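Local atomic coordinates of benzyl alcohol dehydrogenase (Acinetobacter calcoaceticus, PDB entry 1F8F), a protein that catalyses the NAD-dependent oxidation of benzyl alcohol and probably related aromatic alcohols to the corresponding aldehydes, as a zinc-containing alcohol dehydrogenase. Residues G42-D47 and L171-Q176; T177-C182 and K322-E327; F139-S144 and E153-K158. All blocks are in the same frame, centred on the assembly; numbering follows the deposited sequence.

Interaction 1: residues G42-D47 and L171-Q176; sequences GMCHTD and LGCGIQ. With ZN (zinc ion), chain B; NAD (nicotinamide-adenine-dinucleotide), chain F; EOH (ethanol), chain G.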
loop_
_atom_site.group_PDB
_atom_site.type_symbol
_atom_site.label_atom_id
_atom_site.label_comp_id
_atom_site.label_asym_id
_atom_site.label_seq_id
_atom_site.Cartn_x
_atom_site.Cartn_y
_atom_site.Cartn_z
ATOM N N GLY A 42 5.551 -22.233 -26.682
ATOM C CA GLY A 42 6.524 -22.657 -25.676
ATOM C C GLY A 42 6.164 -23.924 -24.935
ATOM O O GLY A 42 4.987 -24.286 -24.860
ATOM N N MET A 43 7.131 -24.614 -24.336
ATOM C CA MET A 43 6.932 -25.818 -23.558
ATOM C C MET A 43 7.322 -25.538 -22.094
ATOM O O MET A 43 8.353 -24.983 -21.781
ATOM C CB MET A 43 7.767 -27.036 -23.972
ATOM C CG MET A 43 7.348 -28.292 -23.197
ATOM S SD MET A 43 8.497 -29.677 -23.602
ATOM C CE MET A 43 7.948 -30.024 -25.271
ATOM N N CYS A 44 6.465 -25.976 -21.203
ATOM C CA CYS A 44 6.566 -25.728 -19.766
ATOM C C CYS A 44 6.351 -27.016 -19.008
ATOM O O CYS A 44 5.615 -27.947 -19.318
ATOM C CB CYS A 44 5.576 -24.611 -19.416
ATOM S SG CYS A 44 5.013 -24.447 -17.720
ATOM N N HIS A 45 6.984 -27.079 -17.858
ATOM C CA HIS A 45 6.978 -28.146 -16.894
ATOM C C HIS A 45 5.590 -28.692 -16.648
ATOM O O HIS A 45 5.296 -29.884 -16.628
ATOM C CB HIS A 45 7.673 -27.587 -15.626
ATOM C CG HIS A 45 7.958 -28.728 -14.688
ATOM N ND1 HIS A 45 7.463 -28.791 -13.404
ATOM C CD2 HIS A 45 8.656 -29.875 -14.908
ATOM C CE1 HIS A 45 7.855 -29.927 -12.846
ATOM N NE2 HIS A 45 8.574 -30.592 -13.739
ATOM N N THR A 46 4.632 -27.763 -16.521
ATOM C CA THR A 46 3.233 -28.030 -16.376
ATOM C C THR A 46 2.651 -28.873 -17.490
ATOM O O THR A 46 1.748 -29.683 -17.174
ATOM C CB THR A 46 2.441 -26.721 -16.165
ATOM O OG1 THR A 46 3.022 -25.986 -15.061
ATOM C CG2 THR A 46 1.007 -27.067 -15.815
ATOM N N ASP A 47 3.106 -28.788 -18.742
ATOM C CA ASP A 47 2.522 -29.685 -19.758
ATOM C C ASP A 47 2.868 -31.145 -19.392
ATOM O O ASP A 47 2.095 -32.088 -19.535
ATOM C CB ASP A 47 2.954 -29.372 -21.175
ATOM C CG ASP A 47 2.614 -28.097 -21.847
ATOM O OD1 ASP A 47 1.717 -27.942 -22.721
ATOM O OD2 ASP A 47 3.292 -27.074 -21.540
ATOM N N LEU A 171 5.942 -15.876 -22.923
ATOM C CA LEU A 171 5.497 -14.762 -22.113
ATOM C C LEU A 171 4.096 -15.049 -21.588
ATOM O O LEU A 171 3.698 -14.475 -20.570
ATOM C CB LEU A 171 5.530 -13.401 -22.825
ATOM C CG LEU A 171 6.885 -12.840 -23.295
ATOM C CD1 LEU A 171 6.674 -11.621 -24.191
ATOM C CD2 LEU A 171 7.723 -12.435 -22.140
ATOM N N GLY A 172 3.268 -15.858 -22.250
ATOM C CA GLY A 172 1.907 -16.146 -21.699
ATOM C C GLY A 172 1.901 -17.053 -20.461
ATOM O O GLY A 172 0.816 -17.390 -19.946
ATOM N N CYS A 173 3.047 -17.548 -19.975
ATOM C CA CYS A 173 3.123 -18.359 -18.802
ATOM C C CYS A 173 4.435 -18.236 -18.022
ATOM O O CYS A 173 4.476 -17.498 -17.036
ATOM C CB CYS A 173 2.935 -19.876 -18.990
ATOM S SG CYS A 173 2.829 -20.781 -17.407
ATOM N N GLY A 174 5.442 -19.066 -18.321
ATOM C CA GLY A 174 6.654 -19.053 -17.475
ATOM C C GLY A 174 7.413 -17.738 -17.293
ATOM O O GLY A 174 7.922 -17.477 -16.175
ATOM N N ILE A 175 7.589 -16.913 -18.320
ATOM C CA ILE A 175 8.299 -15.642 -18.201
ATOM C C ILE A 175 7.520 -14.605 -17.390
ATOM O O ILE A 175 8.083 -14.027 -16.475
ATOM C CB ILE A 175 8.722 -15.100 -19.571
ATOM C CG1 ILE A 175 9.197 -16.234 -20.505
ATOM C CG2 ILE A 175 9.838 -14.042 -19.438
ATOM C CD1 ILE A 175 10.424 -17.016 -20.051
ATOM N N GLN A 176 6.185 -14.478 -17.582
ATOM C CA GLN A 176 5.335 -13.588 -16.821
ATOM C C GLN A 176 5.266 -14.060 -15.375
ATOM O O GLN A 176 5.171 -13.240 -14.445
ATOM C CB GLN A 176 3.920 -13.352 -17.366
ATOM C CG GLN A 176 2.844 -14.423 -17.262
ATOM C CD GLN A 176 1.503 -13.945 -17.811
ATOM O OE1 GLN A 176 1.359 -12.735 -18.009
ATOM N NE2 GLN A 176 0.499 -14.767 -18.124
HETATM ZN ZN ZN B . 3.159 -22.919 -17.476
HETATM P PA NAD F . 12.473 -25.893 -14.672
HETATM O O1A NAD F . 12.947 -25.190 -15.906
HETATM O O2A NAD F . 12.541 -27.361 -14.650
HETATM O O5B NAD F . 13.112 -25.230 -13.379
HETATM C C5B NAD F . 13.149 -25.651 -11.994
HETATM C C4B NAD F . 14.583 -25.740 -11.491
HETATM O O4B NAD F . 14.577 -26.294 -10.133
HETATM C C3B NAD F . 15.556 -26.616 -12.300
HETATM O O3B NAD F . 16.604 -25.851 -12.881
HETATM C C2B NAD F . 16.154 -27.611 -11.309
HETATM O O2B NAD F . 17.566 -27.824 -11.432
HETATM C C1B NAD F . 15.826 -26.940 -9.964
HETATM N N9A NAD F . 15.733 -27.856 -8.832
HETATM C C8A NAD F . 14.965 -28.983 -8.693
HETATM N N7A NAD F . 15.128 -29.582 -7.513
HETATM C C5A NAD F . 16.069 -28.796 -6.869
HETATM C C6A NAD F . 16.674 -28.885 -5.602
HETATM N N6A NAD F . 16.424 -29.824 -4.694
HETATM N N1A NAD F . 17.564 -27.917 -5.266
HETATM C C2A NAD F . 17.844 -26.932 -6.175
HETATM N N3A NAD F . 17.338 -26.762 -7.360
HETATM C C4A NAD F . 16.458 -27.735 -7.661
HETATM O O3 NAD F . 10.923 -25.426 -14.473
HETATM P PN NAD F . 10.335 -23.970 -14.751
HETATM O O1N NAD F . 11.278 -22.929 -14.303
HETATM O O2N NAD F . 9.965 -23.863 -16.169
HETATM O O5D NAD F . 9.016 -24.056 -13.803
HETATM C C5D NAD F . 9.166 -23.863 -12.386
HETATM C C4D NAD F . 8.047 -24.378 -11.557
HETATM O O4D NAD F . 6.949 -23.418 -11.429
HETATM C C3D NAD F . 7.397 -25.746 -11.801
HETATM O O3D NAD F . 6.916 -26.254 -10.542
HETATM C C2D NAD F . 6.166 -25.312 -12.609
HETATM O O2D NAD F . 5.173 -26.316 -12.749
HETATM C C1D NAD F . 5.749 -24.170 -11.669
HETATM N N1N NAD F . 4.871 -23.233 -12.361
HETATM C C2N NAD F . 4.047 -22.500 -11.569
HETATM C C3N NAD F . 3.233 -21.558 -12.168
HETATM C C7N NAD F . 2.255 -20.639 -11.355
HETATM O O7N NAD F . 1.536 -19.844 -11.958
HETATM N N7N NAD F . 2.296 -20.810 -9.985
HETATM C C4N NAD F . 3.282 -21.336 -13.576
HETATM C C5N NAD F . 4.528 -21.725 -14.114
HETATM C C6N NAD F . 5.369 -22.681 -13.583
HETATM C C1 EOH G . 0.974 -22.863 -14.896
HETATM C C2 EOH G . 0.483 -23.188 -13.548
HETATM O O EOH G . 2.089 -23.582 -15.422
#
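Cys44 SG and Cys173 SG lie 4.3 Å apart, both bound to one zinc ion: this is the catalytic metal site of a zinc alcohol dehydrogenase, completed by His65. Ethanol, probably from the crystallisation liquor, fills the fourth position, where the substrate alcohol would be expected. Strand 33-42 ends at Gly42, and two residues on Cys44 N-caps helix 45-51. Its SG lies anti to the backbone N (chi1 159°), which brings it 2.4 Å from the zinc ion and lets it also accept the N-H of Thr46. One sulfur thus serves both metal and helix end. His45 follows, turning the edge of its ring to the nicotinamide ribose; ND1 makes a weak, 3.4 Å hydrogen bond with NAD O2D, which lies in the ring plane. Thr46 OG1 is held between two partners, accepting from NAD O2D at 3.2 Å and donating to the ethanol O at 2.6 Å. The chain of hydroxyls is consistent with the proton relay of related dehydrogenases. Asp47 closes a capping box, since its OD2 weakly accepts from Cys44 N, while OD1 takes the N-H of Gly64. Across the metal, Cys173 sits at the N-cap position of helix 174-186, and its SG, 2.2 Å from the zinc ion, also lies 3.8 Å from NAD C5N on the nicotinamide ring.

Interaction 2: residues T177-C182 and K322-E327; sequences TGAGAC and KKFIPE. With NAD (nicotinamide-adenine-dinucleotide), chain F.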
loop_
_atom_site.group_PDB
_atom_site.type_symbol
_atom_site.label_atom_id
_atom_site.label_comp_id
_atom_site.label_asym_id
_atom_site.label_seq_id
_atom_site.Cartn_x
_atom_site.Cartn_y
_atom_site.Cartn_z
ATOM N N THR A 177 5.346 -15.379 -15.186
ATOM C CA THR A 177 5.218 -15.912 -13.829
ATOM C C THR A 177 6.407 -15.467 -12.977
ATOM O O THR A 177 6.292 -14.988 -11.846
ATOM C CB THR A 177 5.105 -17.460 -13.773
ATOM O OG1 THR A 177 3.891 -17.936 -14.354
ATOM C CG2 THR A 177 5.131 -17.962 -12.325
ATOM N N GLY A 178 7.582 -15.595 -13.524
ATOM C CA GLY A 178 8.790 -15.261 -12.790
ATOM C C GLY A 178 9.020 -13.773 -12.649
ATOM O O GLY A 178 9.399 -13.347 -11.534
ATOM N N ALA A 179 8.864 -13.062 -13.768
ATOM C CA ALA A 179 9.055 -11.606 -13.757
ATOM C C ALA A 179 7.987 -10.936 -12.907
ATOM O O ALA A 179 8.255 -10.014 -12.127
ATOM C CB ALA A 179 8.954 -11.004 -15.180
ATOM N N GLY A 180 6.750 -11.403 -13.063
ATOM C CA GLY A 180 5.617 -10.892 -12.300
ATOM C C GLY A 180 5.747 -11.114 -10.805
ATOM O O GLY A 180 5.322 -10.262 -10.017
ATOM N N ALA A 181 6.343 -12.216 -10.337
ATOM C CA ALA A 181 6.413 -12.468 -8.882
ATOM C C ALA A 181 7.227 -11.364 -8.226
ATOM O O ALA A 181 7.044 -10.879 -7.114
ATOM C CB ALA A 181 7.101 -13.800 -8.746
ATOM N N CYS A 182 8.324 -11.004 -8.953
ATOM C CA CYS A 182 9.144 -9.881 -8.460
ATOM C C CYS A 182 8.480 -8.535 -8.646
ATOM O O CYS A 182 8.407 -7.700 -7.720
ATOM C CB CYS A 182 10.408 -9.986 -9.280
ATOM S SG CYS A 182 11.795 -10.901 -8.631
ATOM N N LYS A 322 -2.937 -8.459 -20.044
ATOM C CA LYS A 322 -3.251 -7.497 -21.059
ATOM C C LYS A 322 -2.448 -6.193 -20.863
ATOM O O LYS A 322 -2.127 -5.526 -21.848
ATOM C CB LYS A 322 -4.748 -7.123 -21.042
ATOM C CG LYS A 322 -5.677 -8.072 -21.776
ATOM C CD LYS A 322 -6.099 -7.540 -23.179
ATOM C CE LYS A 322 -6.403 -8.858 -23.938
ATOM N NZ LYS A 322 -6.970 -8.686 -25.303
ATOM N N LYS A 323 -2.065 -5.919 -19.619
ATOM C CA LYS A 323 -1.200 -4.832 -19.261
ATOM C C LYS A 323 0.285 -5.218 -19.168
ATOM O O LYS A 323 1.138 -4.581 -19.768
ATOM C CB LYS A 323 -1.594 -4.244 -17.882
ATOM C CG LYS A 323 -0.929 -2.904 -17.637
ATOM C CD LYS A 323 -0.936 -2.512 -16.145
ATOM C CE LYS A 323 -0.362 -1.083 -16.040
ATOM N NZ LYS A 323 -0.401 -0.618 -14.639
ATOM N N PHE A 324 0.641 -6.248 -18.408
ATOM C CA PHE A 324 1.990 -6.716 -18.148
ATOM C C PHE A 324 2.744 -7.317 -19.334
ATOM O O PHE A 324 3.973 -7.111 -19.422
ATOM C CB PHE A 324 1.967 -7.735 -16.971
ATOM C CG PHE A 324 3.320 -7.948 -16.328
ATOM C CD1 PHE A 324 4.112 -6.899 -15.903
ATOM C CD2 PHE A 324 3.849 -9.226 -16.138
ATOM C CE1 PHE A 324 5.357 -7.108 -15.312
ATOM C CE2 PHE A 324 5.062 -9.443 -15.541
ATOM C CZ PHE A 324 5.852 -8.380 -15.105
ATOM N N ILE A 325 2.092 -8.120 -20.184
ATOM C CA ILE A 325 2.768 -8.759 -21.312
ATOM C C ILE A 325 3.400 -7.734 -22.226
ATOM O O ILE A 325 4.593 -7.848 -22.512
ATOM C CB ILE A 325 1.967 -9.825 -22.061
ATOM C CG1 ILE A 325 2.084 -11.145 -21.243
ATOM C CG2 ILE A 325 2.458 -10.091 -23.501
ATOM C CD1 ILE A 325 1.001 -12.074 -21.750
ATOM N N PRO A 326 2.642 -6.751 -22.703
ATOM C CA PRO A 326 3.241 -5.672 -23.479
ATOM C C PRO A 326 4.336 -4.953 -22.704
ATOM O O PRO A 326 5.287 -4.467 -23.347
ATOM C CB PRO A 326 2.061 -4.747 -23.846
ATOM C CG PRO A 326 0.862 -5.620 -23.652
ATOM C CD PRO A 326 1.184 -6.610 -22.566
ATOM N N GLU A 327 4.280 -4.794 -21.363
ATOM C CA GLU A 327 5.357 -4.130 -20.662
ATOM C C GLU A 327 6.653 -4.965 -20.776
ATOM O O GLU A 327 7.744 -4.441 -21.035
ATOM C CB GLU A 327 5.046 -3.810 -19.188
ATOM C CG GLU A 327 4.052 -2.677 -18.955
ATOM C CD GLU A 327 3.453 -2.647 -17.579
ATOM O OE1 GLU A 327 3.572 -3.533 -16.720
ATOM O OE2 GLU A 327 2.775 -1.636 -17.262
HETATM P PA NAD F . 12.473 -25.893 -14.672
HETATM O O1A NAD F . 12.947 -25.190 -15.906
HETATM O O2A NAD F . 12.541 -27.361 -14.650
HETATM O O5B NAD F . 13.112 -25.230 -13.379
HETATM C C5B NAD F . 13.149 -25.651 -11.994
HETATM C C4B NAD F . 14.583 -25.740 -11.491
HETATM O O4B NAD F . 14.577 -26.294 -10.133
HETATM C C3B NAD F . 15.556 -26.616 -12.300
HETATM O O3B NAD F . 16.604 -25.851 -12.881
HETATM C C2B NAD F . 16.154 -27.611 -11.309
HETATM O O2B NAD F . 17.566 -27.824 -11.432
HETATM C C1B NAD F . 15.826 -26.940 -9.964
HETATM N N9A NAD F . 15.733 -27.856 -8.832
HETATM C C8A NAD F . 14.965 -28.983 -8.693
HETATM N N7A NAD F . 15.128 -29.582 -7.513
HETATM C C5A NAD F . 16.069 -28.796 -6.869
HETATM C C6A NAD F . 16.674 -28.885 -5.602
HETATM N N6A NAD F . 16.424 -29.824 -4.694
HETATM N N1A NAD F . 17.564 -27.917 -5.266
HETATM C C2A NAD F . 17.844 -26.932 -6.175
HETATM N N3A NAD F . 17.338 -26.762 -7.360
HETATM C C4A NAD F . 16.458 -27.735 -7.661
HETATM O O3 NAD F . 10.923 -25.426 -14.473
HETATM P PN NAD F . 10.335 -23.970 -14.751
HETATM O O1N NAD F . 11.278 -22.929 -14.303
HETATM O O2N NAD F . 9.965 -23.863 -16.169
HETATM O O5D NAD F . 9.016 -24.056 -13.803
HETATM C C5D NAD F . 9.166 -23.863 -12.386
HETATM C C4D NAD F . 8.047 -24.378 -11.557
HETATM O O4D NAD F . 6.949 -23.418 -11.429
HETATM C C3D NAD F . 7.397 -25.746 -11.801
HETATM O O3D NAD F . 6.916 -26.254 -10.542
HETATM C C2D NAD F . 6.166 -25.312 -12.609
HETATM O O2D NAD F . 5.173 -26.316 -12.749
HETATM C C1D NAD F . 5.749 -24.170 -11.669
HETATM N N1N NAD F . 4.871 -23.233 -12.361
HETATM C C2N NAD F . 4.047 -22.500 -11.569
HETATM C C3N NAD F . 3.233 -21.558 -12.168
HETATM C C7N NAD F . 2.255 -20.639 -11.355
HETATM O O7N NAD F . 1.536 -19.844 -11.958
HETATM N N7N NAD F . 2.296 -20.810 -9.985
HETATM C C4N NAD F . 3.282 -21.336 -13.576
HETATM C C5N NAD F . 4.528 -21.725 -14.114
HETATM C C6N NAD F . 5.369 -22.681 -13.583
#
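Phe324 reaches from helix 321-333 onto the backbone of helix 174-186 at Ala179 and Gly180, and these three residues make the whole contact. With CG anti to the backbone N (chi1 -162°), the phenyl ring projects off its own helix and leads with CE2 and CZ. CE2 lies 3.6 Å from both N and CA of Gly180; having no side chain there, the glycine presents its bare main chain to the ring. Ala179 comes in at the ring edge, its carbonyl carbon near the ring plane, and its CB packs against CZ at 4.1 Å. No hydrogen bond crosses; the contact is buried van der Waals packing, with Ile183 and Asn184 on the next turn of helix 174-186 extending the seat of the ring. On the far rim, Glu327 OE1 sits in the ring plane, 3.5 Å from Phe324 CD1, where the weakly positive C-H edge should suit a carboxylate oxygen. Helix 321-333 is kinked just beyond, at Pro326. Thr177 points the other way, away from Phe324: its OG1, which bonds to Cys173 O, lies 3.5 Å from NAD C4N, the carbon that takes the hydride. Helix 174-186 thus carries the cofactor on one side and Phe324 on another. Such a pairing of the helices where the chain enters and leaves the Rossmann domain is characteristic of the zinc-dependent medium-chain dehydrogenases.

Interaction 3: residues F139-S144 and E153-K158; sequences FFAQSS and ENNTVK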
loop_
_atom_site.group_PDB
_atom_site.type_symbol
_atom_site.label_atom_id
_atom_site.label_comp_id
_atom_site.label_asym_id
_atom_site.label_seq_id
_atom_site.Cartn_x
_atom_site.Cartn_y
_atom_site.Cartn_z
ATOM N N PHE A 139 -7.401 -26.251 -23.138
ATOM C CA PHE A 139 -6.384 -26.377 -22.100
ATOM C C PHE A 139 -5.664 -25.050 -21.917
ATOM O O PHE A 139 -5.062 -24.479 -22.812
ATOM C CB PHE A 139 -5.411 -27.506 -22.462
ATOM C CG PHE A 139 -4.297 -27.669 -21.461
ATOM C CD1 PHE A 139 -4.580 -28.013 -20.163
ATOM C CD2 PHE A 139 -2.961 -27.501 -21.840
ATOM C CE1 PHE A 139 -3.592 -28.210 -19.245
ATOM C CE2 PHE A 139 -1.963 -27.673 -20.899
ATOM C CZ PHE A 139 -2.275 -28.022 -19.598
ATOM N N PHE A 140 -5.830 -24.471 -20.737
ATOM C CA PHE A 140 -5.412 -23.129 -20.394
ATOM C C PHE A 140 -6.121 -22.213 -21.407
ATOM O O PHE A 140 -5.528 -21.274 -21.914
ATOM C CB PHE A 140 -3.904 -22.935 -20.379
ATOM C CG PHE A 140 -3.184 -23.363 -19.111
ATOM C CD1 PHE A 140 -3.072 -24.643 -18.641
ATOM C CD2 PHE A 140 -2.596 -22.298 -18.398
ATOM C CE1 PHE A 140 -2.391 -24.879 -17.471
ATOM C CE2 PHE A 140 -1.903 -22.528 -17.225
ATOM C CZ PHE A 140 -1.799 -23.835 -16.753
ATOM N N ALA A 141 -7.334 -22.554 -21.838
ATOM C CA ALA A 141 -8.119 -21.857 -22.834
ATOM C C ALA A 141 -7.439 -21.630 -24.174
ATOM O O ALA A 141 -7.694 -20.624 -24.876
ATOM C CB ALA A 141 -8.613 -20.502 -22.258
ATOM N N GLN A 142 -6.594 -22.589 -24.598
ATOM C CA GLN A 142 -5.937 -22.456 -25.893
ATOM C C GLN A 142 -5.628 -23.809 -26.537
ATOM O O GLN A 142 -5.813 -23.935 -27.760
ATOM C CB GLN A 142 -4.668 -21.608 -25.776
ATOM C CG GLN A 142 -3.557 -22.144 -24.863
ATOM C CD GLN A 142 -2.533 -21.027 -24.817
ATOM O OE1 GLN A 142 -1.556 -20.862 -25.542
ATOM N NE2 GLN A 142 -2.802 -20.159 -23.819
ATOM N N SER A 143 -5.091 -24.744 -25.772
ATOM C CA SER A 143 -4.719 -26.059 -26.373
ATOM C C SER A 143 -3.777 -25.753 -27.540
ATOM O O SER A 143 -4.140 -26.022 -28.651
ATOM C CB SER A 143 -6.011 -26.741 -26.831
ATOM O OG SER A 143 -6.459 -27.703 -25.889
ATOM N N SER A 144 -2.653 -25.046 -27.328
ATOM C CA SER A 144 -1.872 -24.593 -28.477
ATOM C C SER A 144 -0.784 -25.492 -29.036
ATOM O O SER A 144 -0.053 -24.987 -29.933
ATOM C CB SER A 144 -1.403 -23.153 -28.182
ATOM O OG SER A 144 -0.655 -23.202 -26.988
ATOM N N GLU A 153 -11.157 -13.416 -26.317
ATOM C CA GLU A 153 -10.623 -12.064 -26.481
ATOM C C GLU A 153 -9.875 -11.683 -25.189
ATOM O O GLU A 153 -8.830 -11.036 -25.357
ATOM C CB GLU A 153 -11.654 -10.936 -26.733
ATOM C CG GLU A 153 -11.151 -9.526 -27.019
ATOM C CD GLU A 153 -12.245 -8.522 -27.336
ATOM O OE1 GLU A 153 -13.374 -8.675 -26.793
ATOM O OE2 GLU A 153 -12.176 -7.516 -28.072
ATOM N N ASN A 154 -10.427 -11.993 -24.027
ATOM C CA ASN A 154 -9.662 -11.549 -22.849
ATOM C C ASN A 154 -8.357 -12.329 -22.638
ATOM O O ASN A 154 -7.479 -11.775 -21.957
ATOM C CB ASN A 154 -10.446 -11.444 -21.554
ATOM C CG ASN A 154 -10.890 -12.774 -21.018
ATOM O OD1 ASN A 154 -10.669 -13.803 -21.679
ATOM N ND2 ASN A 154 -11.504 -12.729 -19.831
ATOM N N ASN A 155 -8.158 -13.527 -23.176
ATOM C CA ASN A 155 -6.841 -14.166 -23.048
ATOM C C ASN A 155 -6.027 -13.964 -24.329
ATOM O O ASN A 155 -4.974 -14.609 -24.388
ATOM C CB ASN A 155 -6.831 -15.599 -22.590
ATOM C CG ASN A 155 -7.497 -16.697 -23.395
ATOM O OD1 ASN A 155 -8.668 -16.603 -23.794
ATOM N ND2 ASN A 155 -6.721 -17.747 -23.566
ATOM N N THR A 156 -6.387 -13.108 -25.262
ATOM C CA THR A 156 -5.582 -12.941 -26.477
ATOM C C THR A 156 -4.980 -11.555 -26.463
ATOM O O THR A 156 -5.653 -10.539 -26.588
ATOM C CB THR A 156 -6.438 -13.252 -27.707
ATOM O OG1 THR A 156 -7.042 -14.548 -27.532
ATOM C CG2 THR A 156 -5.682 -13.359 -29.028
ATOM N N VAL A 157 -3.678 -11.418 -26.315
ATOM C CA VAL A 157 -2.884 -10.250 -26.160
ATOM C C VAL A 157 -2.113 -9.817 -27.405
ATOM O O VAL A 157 -1.100 -10.321 -27.859
ATOM C CB VAL A 157 -1.872 -10.301 -25.007
ATOM C CG1 VAL A 157 -1.320 -8.972 -24.590
ATOM C CG2 VAL A 157 -2.435 -10.994 -23.762
ATOM N N LYS A 158 -2.574 -8.673 -27.945
ATOM C CA LYS A 158 -1.972 -8.051 -29.121
ATOM C C LYS A 158 -0.555 -7.573 -28.818
ATOM O O LYS A 158 -0.350 -6.865 -27.829
ATOM C CB LYS A 158 -2.815 -6.913 -29.689
ATOM C CG LYS A 158 -2.142 -6.070 -30.765
ATOM C CD LYS A 158 -3.195 -5.447 -31.686
ATOM C CE LYS A 158 -2.787 -4.058 -32.151
ATOM N NZ LYS A 158 -3.865 -3.450 -33.016
#
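Asn155 extends its side-chain amide toward Ala141, linking the turn before strand 156-159 to an irregular loop near the active site. From CB the chain bends with CG between the backbone N and the carbonyl carbon (chi1 62°), setting the amide against the alanine methyl. CG is 4.1 Å from Ala141 CB. OD1, which only brushes the same methyl, finds its polar partner nearby in sequence and accepts from Arg152 N, fixing the rotation of the amide. ND2 is the tip that crosses: it packs 3.6 Å from Ala141 CB and donates to Ala141 O over 3.3 Å, a weak hydrogen bond though nearly straight at 170°. The receiving carbonyl is presented by a tight turn in which Phe140 and Ala141 both adopt left-handed backbone angles, and Phe139 O accepts from the N-H groups of Gln142 and Ser143. Within that loop Phe140 CD1 stands 3.6 Å above one face of the Phe139 ring, toward its rim, while Phe140 CZ comes 3.5 Å from C1 of the ethanol beside the catalytic zinc ion. Gln142 OE1 takes Ser144 OG at 2.9 Å and also Gly67 N. Both segments belong to the GroES-like domain, joined by strand 148-152; strand 156-159 runs antiparallel to strand 86-89, and Val157 lies against Ile325 and Pro326 of helix 321-333.

Overall arrangement
All three contacts are largely buried, but interaction 1 lies nearest the chain's centre, about 4 Å away, against about 10 Å for interaction 2 and 14 Å for interaction 3. Interactions 1 and 2 share helix 174-186 and both touch NAD: the first ties the start of that helix to helix 45-51 by metal coordination, the second packs its middle against helix 321-333. Interaction 3 is nested within the chain loop that interaction 1 closes, and relies on one weak amide-to-carbonyl bond between loops; it meets interaction 1 where Phe139 packs on Asp47. Lys322 ties 322-327 to 153-158, its NZ probably hydrogen-bonding to the carbonyls of Glu153 and Thr156. Subunit neighbours approach only interactions 2 and 3.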